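Local coordinates for protein putative streptothricin acetyltransferase (Bacillus anthracis, PDB 3PP9) that probably transfers the acetyl group of acetyl coenzyme A to streptothricin, as a GNAT-family acetyltransferase linked to antibiotic resistance, at residues N98-I103 with Y180-F185; E104-D109 with K150-C155. All blocks are in the same frame, centred on the assembly; numbering follows the deposited sequence.

Contact 1. Residues N98-I103 with Y180-F185; sequences NNYAYI and YWYLHF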
# COMPACT_ATOMS: atom_id res chain seq x y z
N ASN A 98 1.76 2.39 -9.57
CA ASN A 98 1.98 3.81 -9.87
C ASN A 98 3.19 4.03 -10.76
O ASN A 98 3.68 5.15 -10.88
CB ASN A 98 2.14 4.63 -8.59
CG ASN A 98 3.45 4.37 -7.91
OD1 ASN A 98 4.07 3.32 -8.11
ND2 ASN A 98 3.87 5.31 -7.06
N ASN A 99 3.67 2.96 -11.38
CA ASN A 99 4.81 2.99 -12.27
C ASN A 99 6.18 3.02 -11.64
O ASN A 99 7.15 2.81 -12.34
CB ASN A 99 4.66 4.05 -13.37
CG ASN A 99 3.53 3.74 -14.33
OD1 ASN A 99 2.83 4.64 -14.80
ND2 ASN A 99 3.32 2.45 -14.61
N TYR A 100 6.29 3.23 -10.33
CA TYR A 100 7.60 3.24 -9.72
C TYR A 100 8.14 1.84 -9.51
O TYR A 100 7.40 0.86 -9.43
CB TYR A 100 7.53 3.88 -8.31
CG TYR A 100 7.68 5.39 -8.23
CD1 TYR A 100 6.98 6.22 -9.08
CD2 TYR A 100 8.49 5.97 -7.26
CE1 TYR A 100 7.14 7.59 -9.01
CE2 TYR A 100 8.62 7.36 -7.18
CZ TYR A 100 7.94 8.15 -8.06
OH TYR A 100 8.02 9.54 -8.05
N ALA A 101 9.46 1.75 -9.48
CA ALA A 101 10.11 0.51 -9.10
C ALA A 101 9.85 0.45 -7.59
O ALA A 101 9.87 1.49 -6.92
CB ALA A 101 11.58 0.58 -9.37
N TYR A 102 9.59 -0.74 -7.08
CA TYR A 102 9.29 -0.95 -5.66
C TYR A 102 10.27 -1.97 -5.10
O TYR A 102 10.41 -3.08 -5.63
CB TYR A 102 7.85 -1.49 -5.55
CG TYR A 102 7.32 -1.63 -4.16
CD1 TYR A 102 7.59 -2.77 -3.41
CD2 TYR A 102 6.52 -0.66 -3.60
CE1 TYR A 102 7.09 -2.93 -2.13
CE2 TYR A 102 6.04 -0.79 -2.29
CZ TYR A 102 6.33 -1.93 -1.58
OH TYR A 102 5.84 -2.07 -0.29
N ILE A 103 10.94 -1.60 -4.02
CA ILE A 103 11.89 -2.49 -3.38
C ILE A 103 11.14 -3.35 -2.37
O ILE A 103 10.71 -2.87 -1.33
CB ILE A 103 13.00 -1.73 -2.65
CG1 ILE A 103 13.75 -0.78 -3.59
CG2 ILE A 103 13.94 -2.75 -1.96
CD1 ILE A 103 14.79 0.11 -2.88
N TYR A 180 6.61 5.30 4.15
CA TYR A 180 6.79 5.13 2.69
C TYR A 180 7.82 6.14 2.15
O TYR A 180 7.66 7.35 2.32
CB TYR A 180 5.42 5.23 2.02
CG TYR A 180 4.49 4.21 2.63
CD1 TYR A 180 4.47 2.90 2.19
CD2 TYR A 180 3.68 4.55 3.70
CE1 TYR A 180 3.61 1.96 2.79
CE2 TYR A 180 2.83 3.63 4.29
CZ TYR A 180 2.82 2.35 3.84
OH TYR A 180 1.96 1.46 4.46
N TRP A 181 8.87 5.61 1.53
CA TRP A 181 10.00 6.40 1.04
C TRP A 181 10.02 6.39 -0.47
O TRP A 181 9.74 5.36 -1.08
CB TRP A 181 11.32 5.82 1.55
CG TRP A 181 11.54 5.90 3.03
CD1 TRP A 181 11.12 5.01 3.98
CD2 TRP A 181 12.29 6.90 3.73
NE1 TRP A 181 11.55 5.41 5.22
CE2 TRP A 181 12.28 6.56 5.10
CE3 TRP A 181 12.97 8.05 3.33
CZ2 TRP A 181 12.90 7.35 6.06
CZ3 TRP A 181 13.60 8.82 4.27
CH2 TRP A 181 13.56 8.47 5.64
N TYR A 182 10.39 7.54 -1.03
CA TYR A 182 10.40 7.77 -2.47
C TYR A 182 11.64 8.46 -2.99
O TYR A 182 12.13 9.39 -2.37
CB TYR A 182 9.21 8.70 -2.81
CG TYR A 182 7.88 8.07 -2.50
CD1 TYR A 182 7.17 7.37 -3.46
CD2 TYR A 182 7.35 8.11 -1.22
CE1 TYR A 182 5.97 6.74 -3.15
CE2 TYR A 182 6.15 7.48 -0.91
CZ TYR A 182 5.45 6.83 -1.89
OH TYR A 182 4.28 6.17 -1.55
N LEU A 183 12.11 8.01 -4.14
CA LEU A 183 13.24 8.64 -4.83
C LEU A 183 12.75 8.87 -6.24
O LEU A 183 12.58 7.92 -7.00
CB LEU A 183 14.48 7.76 -4.87
CG LEU A 183 15.72 8.34 -5.55
CD1 LEU A 183 16.22 9.55 -4.82
CD2 LEU A 183 16.81 7.29 -5.59
N HIS A 184 12.52 10.14 -6.60
CA HIS A 184 12.05 10.50 -7.94
C HIS A 184 13.22 10.88 -8.82
O HIS A 184 14.13 11.57 -8.38
CB HIS A 184 11.06 11.67 -7.88
CG HIS A 184 10.55 12.10 -9.22
ND1 HIS A 184 10.96 13.26 -9.84
CD2 HIS A 184 9.71 11.49 -10.09
CE1 HIS A 184 10.36 13.37 -11.02
NE2 HIS A 184 9.60 12.30 -11.19
N PHE A 185 13.21 10.44 -10.07
CA PHE A 185 14.29 10.77 -10.97
C PHE A 185 14.01 12.10 -11.67
O PHE A 185 12.88 12.35 -12.10
CB PHE A 185 14.51 9.68 -12.01
CG PHE A 185 14.60 8.29 -11.42
CD1 PHE A 185 15.37 8.04 -10.30
CD2 PHE A 185 14.01 7.23 -12.07
CE1 PHE A 185 15.48 6.75 -9.81
CE2 PHE A 185 14.13 5.96 -11.59
CZ PHE A 185 14.86 5.72 -10.48

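Contact 2. Residues E104-D109 with K150-C155; sequences EDITVD and KFYEKC. With ACO (acetyl coenzyme *a), chain D.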
# COMPACT_ATOMS: atom_id res chain seq x y z
N GLU A 104 11.00 -4.63 -2.68
CA GLU A 104 10.33 -5.57 -1.81
C GLU A 104 11.23 -5.95 -0.65
O GLU A 104 10.73 -6.22 0.45
CB GLU A 104 9.99 -6.83 -2.58
CG GLU A 104 8.92 -6.63 -3.65
CD GLU A 104 7.53 -6.48 -3.09
OE1 GLU A 104 7.31 -6.65 -1.88
OE2 GLU A 104 6.63 -6.18 -3.89
N ASP A 105 12.55 -5.99 -0.90
CA ASP A 105 13.53 -6.36 0.11
C ASP A 105 14.92 -6.01 -0.36
O ASP A 105 15.24 -6.21 -1.54
CB ASP A 105 13.46 -7.89 0.35
CG ASP A 105 14.44 -8.43 1.42
OD1 ASP A 105 15.40 -7.76 1.83
OD2 ASP A 105 14.24 -9.63 1.83
N ILE A 106 15.69 -5.40 0.52
CA ILE A 106 17.10 -5.16 0.26
C ILE A 106 17.79 -5.69 1.50
O ILE A 106 17.41 -5.35 2.63
CB ILE A 106 17.51 -3.72 -0.09
CG1 ILE A 106 19.04 -3.65 -0.31
CG2 ILE A 106 17.07 -2.72 1.01
CD1 ILE A 106 19.57 -2.28 -0.71
N THR A 107 18.76 -6.58 1.31
CA THR A 107 19.49 -7.15 2.42
C THR A 107 20.96 -7.29 2.12
O THR A 107 21.34 -7.75 1.05
CB THR A 107 18.99 -8.55 2.79
OG1 THR A 107 17.65 -8.48 3.30
CG2 THR A 107 19.87 -9.20 3.86
N VAL A 108 21.79 -6.87 3.07
CA VAL A 108 23.22 -7.08 3.00
C VAL A 108 23.52 -7.96 4.24
O VAL A 108 23.06 -7.67 5.36
CB VAL A 108 24.03 -5.77 3.00
CG1 VAL A 108 25.53 -6.04 3.21
CG2 VAL A 108 23.80 -5.02 1.69
N ASP A 109 24.26 -9.04 4.04
CA ASP A 109 24.63 -9.96 5.12
C ASP A 109 25.18 -9.11 6.27
O ASP A 109 26.02 -8.22 6.05
CB ASP A 109 25.69 -10.94 4.59
CG ASP A 109 25.98 -12.13 5.52
OD1 ASP A 109 25.15 -12.51 6.36
OD2 ASP A 109 27.06 -12.73 5.34
N LYS A 150 17.83 5.74 7.84
CA LYS A 150 19.00 6.59 7.61
C LYS A 150 19.67 6.22 6.29
O LYS A 150 20.12 7.09 5.55
CB LYS A 150 19.98 6.49 8.77
CG LYS A 150 19.46 7.10 10.06
CD LYS A 150 19.29 8.61 9.92
CE LYS A 150 18.81 9.23 11.23
NZ LYS A 150 18.74 10.71 11.14
N PHE A 151 19.72 4.93 5.99
CA PHE A 151 20.30 4.46 4.73
C PHE A 151 19.52 5.03 3.53
O PHE A 151 20.12 5.58 2.60
CB PHE A 151 20.25 2.92 4.70
CG PHE A 151 20.53 2.32 3.33
CD1 PHE A 151 21.80 2.30 2.81
CD2 PHE A 151 19.50 1.75 2.59
CE1 PHE A 151 22.04 1.74 1.57
CE2 PHE A 151 19.74 1.18 1.35
CZ PHE A 151 21.01 1.17 0.84
N TYR A 152 18.20 4.93 3.55
CA TYR A 152 17.40 5.49 2.43
C TYR A 152 17.60 7.00 2.31
O TYR A 152 17.68 7.54 1.20
CB TYR A 152 15.92 5.10 2.53
CG TYR A 152 15.71 3.61 2.45
CD1 TYR A 152 16.10 2.90 1.33
CD2 TYR A 152 15.06 2.92 3.46
CE1 TYR A 152 15.91 1.52 1.26
CE2 TYR A 152 14.86 1.56 3.38
CZ TYR A 152 15.29 0.87 2.28
OH TYR A 152 15.10 -0.51 2.20
N GLU A 153 17.66 7.68 3.45
CA GLU A 153 17.86 9.13 3.46
C GLU A 153 19.21 9.49 2.81
O GLU A 153 19.30 10.47 2.07
CB GLU A 153 17.78 9.62 4.90
CG GLU A 153 17.77 11.12 5.06
CD GLU A 153 17.68 11.53 6.51
OE1 GLU A 153 18.61 11.22 7.29
OE2 GLU A 153 16.71 12.21 6.87
N LYS A 154 20.25 8.71 3.09
CA LYS A 154 21.57 8.91 2.50
C LYS A 154 21.56 8.65 0.99
O LYS A 154 22.33 9.27 0.24
CB LYS A 154 22.65 8.05 3.17
CG LYS A 154 23.12 8.52 4.52
CD LYS A 154 23.87 9.84 4.40
CE LYS A 154 24.43 10.27 5.74
NZ LYS A 154 25.12 11.57 5.63
N CYS A 155 20.67 7.76 0.55
CA CYS A 155 20.51 7.41 -0.85
C CYS A 155 19.62 8.39 -1.63
O CYS A 155 19.40 8.20 -2.83
CB CYS A 155 20.01 5.97 -1.00
SG CYS A 155 21.20 4.71 -0.51
N1A ACO D . 22.85 4.08 10.49
C2A ACO D . 23.12 5.24 9.87
N3A ACO D . 23.51 5.31 8.58
C4A ACO D . 23.64 4.17 7.85
C5A ACO D . 23.37 2.87 8.49
C6A ACO D . 22.97 2.88 9.89
N6A ACO D . 22.72 1.70 10.50
N7A ACO D . 23.58 1.92 7.57
C8A ACO D . 23.96 2.55 6.43
N9A ACO D . 23.98 3.89 6.60
C1B ACO D . 24.40 4.91 5.63
C2B ACO D . 25.91 4.79 5.47
O2B ACO D . 26.69 5.49 6.45
C3B ACO D . 26.15 5.30 4.07
O3B ACO D . 26.27 6.71 4.12
P3B ACO D . 27.34 7.52 3.24
O7A ACO D . 26.96 7.23 1.81
O8A ACO D . 28.66 6.93 3.68
O9A ACO D . 27.09 8.95 3.69
C4B ACO D . 24.88 4.92 3.34
O4B ACO D . 23.85 4.73 4.33
C5B ACO D . 25.08 3.65 2.51
O5B ACO D . 25.26 2.55 3.41
P1A ACO D . 25.76 1.13 2.88
O1A ACO D . 27.05 0.76 3.57
O2A ACO D . 25.71 1.18 1.38
O3A ACO D . 24.56 0.20 3.44
P2A ACO D . 24.62 -1.36 3.76
O4A ACO D . 24.93 -1.45 5.23
O5A ACO D . 25.47 -2.12 2.78
O6A ACO D . 23.10 -1.84 3.47
CBP ACO D . 20.94 -2.21 4.45
CCP ACO D . 21.99 -1.18 4.06
CDP ACO D . 19.70 -1.48 4.95
CEP ACO D . 20.59 -3.07 3.24
CAP ACO D . 21.48 -3.12 5.56
OAP ACO D . 21.61 -2.36 6.79
C9P ACO D . 20.62 -4.31 5.86
O9P ACO D . 20.63 -5.30 5.17
N8P ACO D . 19.82 -4.26 6.93
C7P ACO D . 18.97 -5.38 7.35
C6P ACO D . 17.84 -5.68 6.41
C5P ACO D . 16.99 -4.44 6.27
O5P ACO D . 16.72 -3.74 7.22
N4P ACO D . 16.57 -4.15 5.05
C3P ACO D . 15.74 -3.01 4.74
C2P ACO D . 14.31 -3.39 5.09
S1P ACO D . 13.11 -2.36 4.27
C ACO D . 13.08 -3.00 2.71
O ACO D . 13.80 -3.93 2.42
CH3 ACO D . 12.16 -2.40 1.71

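Contact 1. Residues N98-I103 with Y180-F185
Y100 and H184 hold the nearest pair of CA atoms across the two segments, 8.7 Å apart, too far for the segments to pair as neighbouring strands. Strand 136-142 lies between strands 101-108 and 178-184 in the sheet, and it hydrogen-bonds to the backbone of A101 and I103. The contact is therefore made mostly by side chains reaching past that strand near its start, and Y100 does most of the reaching. Its CG is anti to the carbonyl carbon (chi1 -87°), and CB heads toward segment 180-185. The Y100 side chain runs at about a right angle to those of Y182 and H184. Y100 CE2 comes to the edge of the Y182 ring, near its plane, 4.0 Å from Y182 CD1. The same Y100 CE2 is 4.0 Å from the backbone O of L183. Further out, Y100 OH meets the edge of the imidazole, 3.3 Å from H184 CD2. The base of Y100 is fixed by an Asx turn: Y100 N donates to N98 OD1 over 3.1 Å, from above the amide plane. N98 OD1 also accepts from N96 ND2. The second subunit covers this region. N98 ND2 bonds to the V166 carbonyl of the second subunit, and Y182 OH to D163 of the second subunit. Between the segments the contact is aromatic packing, with Y100 OH against an imidazole carbon and no polar bond.

Contact 2. Residues E104-D109 with K150-C155
I106 points from strand 101-108 toward helix 146-154, where it meets F151 and Y152. From CB its two branches part. CG1 is anti to the backbone N (chi1 179°) and passes 3.9 Å from the pantetheine methyl CEP of acetyl coenzyme A. The chain stays extended to CD1, which ends 4.0 Å from F151 CE2, oblique to the ring. The other branch, CG2, lies 3.2 Å from Y152 OH and 3.8 Å from the acetyl O of the cofactor. The hydroxyl OH of Y152 is also 3.2 Å from the thioester carbon C. The F151 ring lies between C155 SG, offset toward the rim on one face, and ACO CCP, over the centre of the opposite face. From the strand backbone, I106 N donates to the acetyl O over 3.1 Å, I106 O accepts from ACO N4P, and V108 N donates almost straight to ACO O9P (172°). The last two bonds, a strand-like pairing with pantetheine, are a hallmark of GNAT enzymes. The I106 N-H would polarise the thioester carbonyl. Y152 OH has no hydrogen-bond partner in the model and lies 3.4 Å from ACO S1P, consistent with the tyrosine that, in many GNAT relatives, acts on the leaving thiolate.

Contacts 1 and 2 share strand 101-108, which turns a corner at E104, and their centres are 13 Å apart. Contact 2 is nested in the chain loop that contact 1 closes. The two also touch directly: W181 CD2 packs 4.2 Å from Y152 CB, and L183 CD2 lies 3.9 Å from C155 O. Strand 178-184 thus packs against helix 146-154 near its C-terminal end. Contact 2 borders the thioester and pantetheine of acetyl coenzyme A. Contact 1 faces the second subunit, and the side chain of Y182 is about 12 Å from the cofactor, but I103 of segment 98-103 belongs to its pocket. The chain from N98 through strand 101-108 leads from the dimer interface to the acetyl-donor site.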